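Local structure of A207R protein, arginine decarboxylase (Paramecium bursaria Chlorella virus 1, 2NV9) at residues 129-134 and 169-174. The protein catalyses the pyridoxal 5'-phosphate-dependent decarboxylation of arginine, as a viral member of the eukaryotic-like ornithine decarboxylase family. The protein carries 1 engineered substitution. Residues are numbered along the deposited sequence; the frame is centred on the assembly and turned at random.
Sequences KMILRI and EVIGIS
The carboxylate of Glu169 has the methylenes of Lys129 alongside: Lys129 CD lies over one face, while CE comes 3.1 Å from Glu169 OE2. Lys129 NZ stays 4.1 Å from Glu169 OE2, beyond a salt bridge, and hydrogen-bonds to Asn127 O. At the far end, the hydroxyl of Ser174 rests against the aliphatic stem of Arg133, with OG 3.5 Å from Arg133 CB. Arg133 CG stands anti to the backbone N (chi1 -174°) and the chain runs extended from there to NE, taking the guanidinium into the cofactor pocket. On the same face, Ile131 CG2 packs 3.6 Å from Ser174 CB.

Five backbone hydrogen bonds join the parallel strands. Met130 O accepts a hydrogen bond from Ile171 N at 2.8 Å, then a beta bulge inserts one extra residue, so Ile131 pairs with Gly172. Gly172 N is buried there without a partner, 3.6 Å from Met130 O. Beyond it, Leu132 N bonds Gly172 O at 2.9 Å. Leu132, Val170 and Ile173 lie on the opposite face, packing on helices 156-165 (Leu132, Val170) and 184-204 (Ile173). With helix 156-165 as the connection, this is a beta-alpha-beta unit of the TIM barrel, whose Arg133 touches pyridoxal 5'-phosphate.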
ATOM      1  N   LYS B 129      32.232   7.665   2.075  1.00 10.71           N
ATOM      2  CA  LYS B 129      32.505   8.335   0.822  1.00 10.90           C
ATOM      3  C   LYS B 129      31.164   8.766   0.185  1.00 10.87           C
ATOM      4  O   LYS B 129      30.253   7.963   0.073  1.00 11.38           O
ATOM      5  CB  LYS B 129      33.270   7.420  -0.149  1.00 10.24           C
ATOM      6  CG  LYS B 129      34.531   6.696   0.452  1.00 12.03           C
ATOM      7  CD  LYS B 129      35.499   7.675   0.990  1.00 13.84           C
ATOM      8  CE  LYS B 129      36.777   6.983   1.585  1.00 15.03           C
ATOM      9  NZ  LYS B 129      36.449   6.369   2.890  1.00 16.83           N
ATOM     10  N   MET B 130      31.083  10.001  -0.275  1.00 11.68           N
ATOM     11  CA  MET B 130      29.778  10.558  -0.685  1.00 11.17           C
ATOM     12  C   MET B 130      29.583  10.736  -2.199  1.00 11.99           C
ATOM     13  O   MET B 130      30.483  11.179  -2.930  1.00 11.97           O
ATOM     14  CB  MET B 130      29.477  11.843   0.099  1.00 11.47           C
ATOM     15  CG  MET B 130      29.540  11.712   1.652  1.00 10.67           C
ATOM     16  SD  MET B 130      28.471  10.385   2.333  1.00  6.76           S
ATOM     17  CE  MET B 130      26.861  11.019   1.712  1.00 10.07           C
ATOM     18  N   ILE B 131      28.366  10.446  -2.658  1.00 12.29           N
ATOM     19  CA  ILE B 131      28.018  10.666  -4.042  1.00 10.47           C
ATOM     20  C   ILE B 131      26.908  11.692  -4.069  1.00 10.32           C
ATOM     21  O   ILE B 131      25.856  11.499  -3.507  1.00  9.35           O
ATOM     22  CB  ILE B 131      27.591   9.355  -4.791  1.00 10.58           C
ATOM     23  CG1 ILE B 131      28.756   8.351  -4.807  1.00 11.81           C
ATOM     24  CG2 ILE B 131      27.011   9.700  -6.198  1.00 10.27           C
ATOM     25  CD1 ILE B 131      28.415   7.006  -5.325  1.00 13.27           C
ATOM     26  N   LEU B 132      27.180  12.815  -4.730  1.00  9.74           N
ATOM     27  CA  LEU B 132      26.214  13.870  -4.804  1.00 10.42           C
ATOM     28  C   LEU B 132      25.137  13.519  -5.830  1.00  9.52           C
ATOM     29  O   LEU B 132      25.420  13.252  -7.007  1.00 10.69           O
ATOM     30  CB  LEU B 132      26.946  15.178  -5.133  1.00 10.90           C
ATOM     31  CG  LEU B 132      26.279  16.561  -5.074  1.00 13.63           C
ATOM     32  CD1 LEU B 132      26.418  17.289  -6.392  1.00 13.36           C
ATOM     33  CD2 LEU B 132      24.893  16.661  -4.446  1.00 10.92           C
ATOM     34  N   ARG B 133      23.892  13.537  -5.380  1.00 10.63           N
ATOM     35  CA  ARG B 133      22.776  13.235  -6.269  1.00  9.50           C
ATOM     36  C   ARG B 133      22.179  14.529  -6.840  1.00 10.24           C
ATOM     37  O   ARG B 133      21.713  15.413  -6.093  1.00 10.28           O
ATOM     38  CB  ARG B 133      21.691  12.383  -5.594  1.00  9.92           C
ATOM     39  CG  ARG B 133      20.593  11.947  -6.598  1.00 10.17           C
ATOM     40  CD  ARG B 133      19.515  11.104  -5.949  1.00 11.10           C
ATOM     41  NE  ARG B 133      18.262  11.045  -6.732  1.00  9.27           N
ATOM     42  CZ  ARG B 133      17.207  10.309  -6.380  1.00 12.01           C
ATOM     43  NH1 ARG B 133      17.263   9.581  -5.257  1.00  9.68           N
ATOM     44  NH2 ARG B 133      16.107  10.279  -7.137  1.00 10.52           N
ATOM     45  N   ILE B 134      22.189  14.626  -8.163  1.00 10.07           N
ATOM     46  CA  ILE B 134      21.632  15.781  -8.874  1.00 10.18           C
ATOM     47  C   ILE B 134      20.272  15.497  -9.518  1.00 10.51           C
ATOM     48  O   ILE B 134      20.004  14.392  -9.943  1.00 10.78           O
ATOM     49  CB  ILE B 134      22.629  16.373  -9.912  1.00  9.69           C
ATOM     50  CG1 ILE B 134      22.850  15.444 -11.116  1.00 12.32           C
ATOM     51  CG2 ILE B 134      23.896  16.859  -9.231  1.00  9.38           C
ATOM     52  CD1 ILE B 134      23.411  16.133 -12.413  1.00 15.79           C
ATOM     53  N   GLU B 169      34.804  13.324   1.828  1.00 11.47           N
ATOM     54  CA  GLU B 169      35.196  12.938   0.466  1.00 11.79           C
ATOM     55  C   GLU B 169      33.971  12.818  -0.429  1.00 11.56           C
ATOM     56  O   GLU B 169      33.062  12.034  -0.145  1.00 11.18           O
ATOM     57  CB  GLU B 169      35.897  11.588   0.458  1.00 12.33           C
ATOM     58  CG  GLU B 169      37.431  11.635   0.430  1.00 15.63           C
ATOM     59  CD  GLU B 169      38.013  10.254   0.325  1.00 16.45           C
ATOM     60  OE1 GLU B 169      38.126   9.706  -0.799  1.00 16.19           O
ATOM     61  OE2 GLU B 169      38.292   9.671   1.393  1.00 21.06           O
ATOM     62  N   VAL B 170      33.951  13.600  -1.504  1.00 11.67           N
ATOM     63  CA  VAL B 170      32.930  13.418  -2.522  1.00 11.76           C
ATOM     64  C   VAL B 170      33.598  12.667  -3.672  1.00 11.38           C
ATOM     65  O   VAL B 170      34.539  13.175  -4.304  1.00 12.23           O
ATOM     66  CB  VAL B 170      32.297  14.762  -2.980  1.00 12.18           C
ATOM     67  CG1 VAL B 170      31.338  14.534  -4.167  1.00 12.44           C
ATOM     68  CG2 VAL B 170      31.537  15.418  -1.815  1.00 12.34           C
ATOM     69  N   ILE B 171      33.108  11.469  -3.952  1.00 10.43           N
ATOM     70  CA  ILE B 171      33.785  10.592  -4.925  1.00 10.34           C
ATOM     71  C   ILE B 171      32.975  10.389  -6.194  1.00  9.97           C
ATOM     72  O   ILE B 171      33.395   9.667  -7.093  1.00  9.98           O
ATOM     73  CB  ILE B 171      34.176   9.200  -4.300  1.00 10.21           C
ATOM     74  CG1 ILE B 171      32.910   8.435  -3.875  1.00 11.62           C
ATOM     75  CG2 ILE B 171      35.142   9.401  -3.131  1.00 12.07           C
ATOM     76  CD1 ILE B 171      33.124   6.899  -3.767  1.00 14.00           C
ATOM     77  N   GLY B 172      31.820  11.063  -6.302  1.00 10.60           N
ATOM     78  CA  GLY B 172      31.136  11.032  -7.556  1.00 10.08           C
ATOM     79  C   GLY B 172      29.773  11.685  -7.587  1.00 10.06           C
ATOM     80  O   GLY B 172      29.352  12.357  -6.651  1.00  9.62           O
ATOM     81  N   ILE B 173      29.096  11.446  -8.699  1.00 11.38           N
ATOM     82  CA  ILE B 173      27.816  12.064  -8.994  1.00 10.41           C
ATOM     83  C   ILE B 173      26.825  10.994  -9.460  1.00 10.16           C
ATOM     84  O   ILE B 173      27.185  10.094 -10.208  1.00  9.94           O
ATOM     85  CB  ILE B 173      27.949  13.208 -10.074  1.00 11.93           C
ATOM     86  CG1 ILE B 173      28.684  14.421  -9.488  1.00 10.78           C
ATOM     87  CG2 ILE B 173      26.567  13.681 -10.500  1.00  8.07           C
ATOM     88  CD1 ILE B 173      30.065  14.343  -9.721  1.00 17.11           C
ATOM     89  N   SER B 174      25.575  11.136  -9.011  1.00 10.04           N
ATOM     90  CA  SER B 174      24.483  10.273  -9.435  1.00 10.43           C
ATOM     91  C   SER B 174      23.224  11.084  -9.818  1.00 10.03           C
ATOM     92  O   SER B 174      23.114  12.262  -9.515  1.00 10.66           O
ATOM     93  CB  SER B 174      24.132   9.248  -8.322  1.00  9.66           C
ATOM     94  OG  SER B 174      23.387   9.876  -7.293  1.00 11.81           O
TER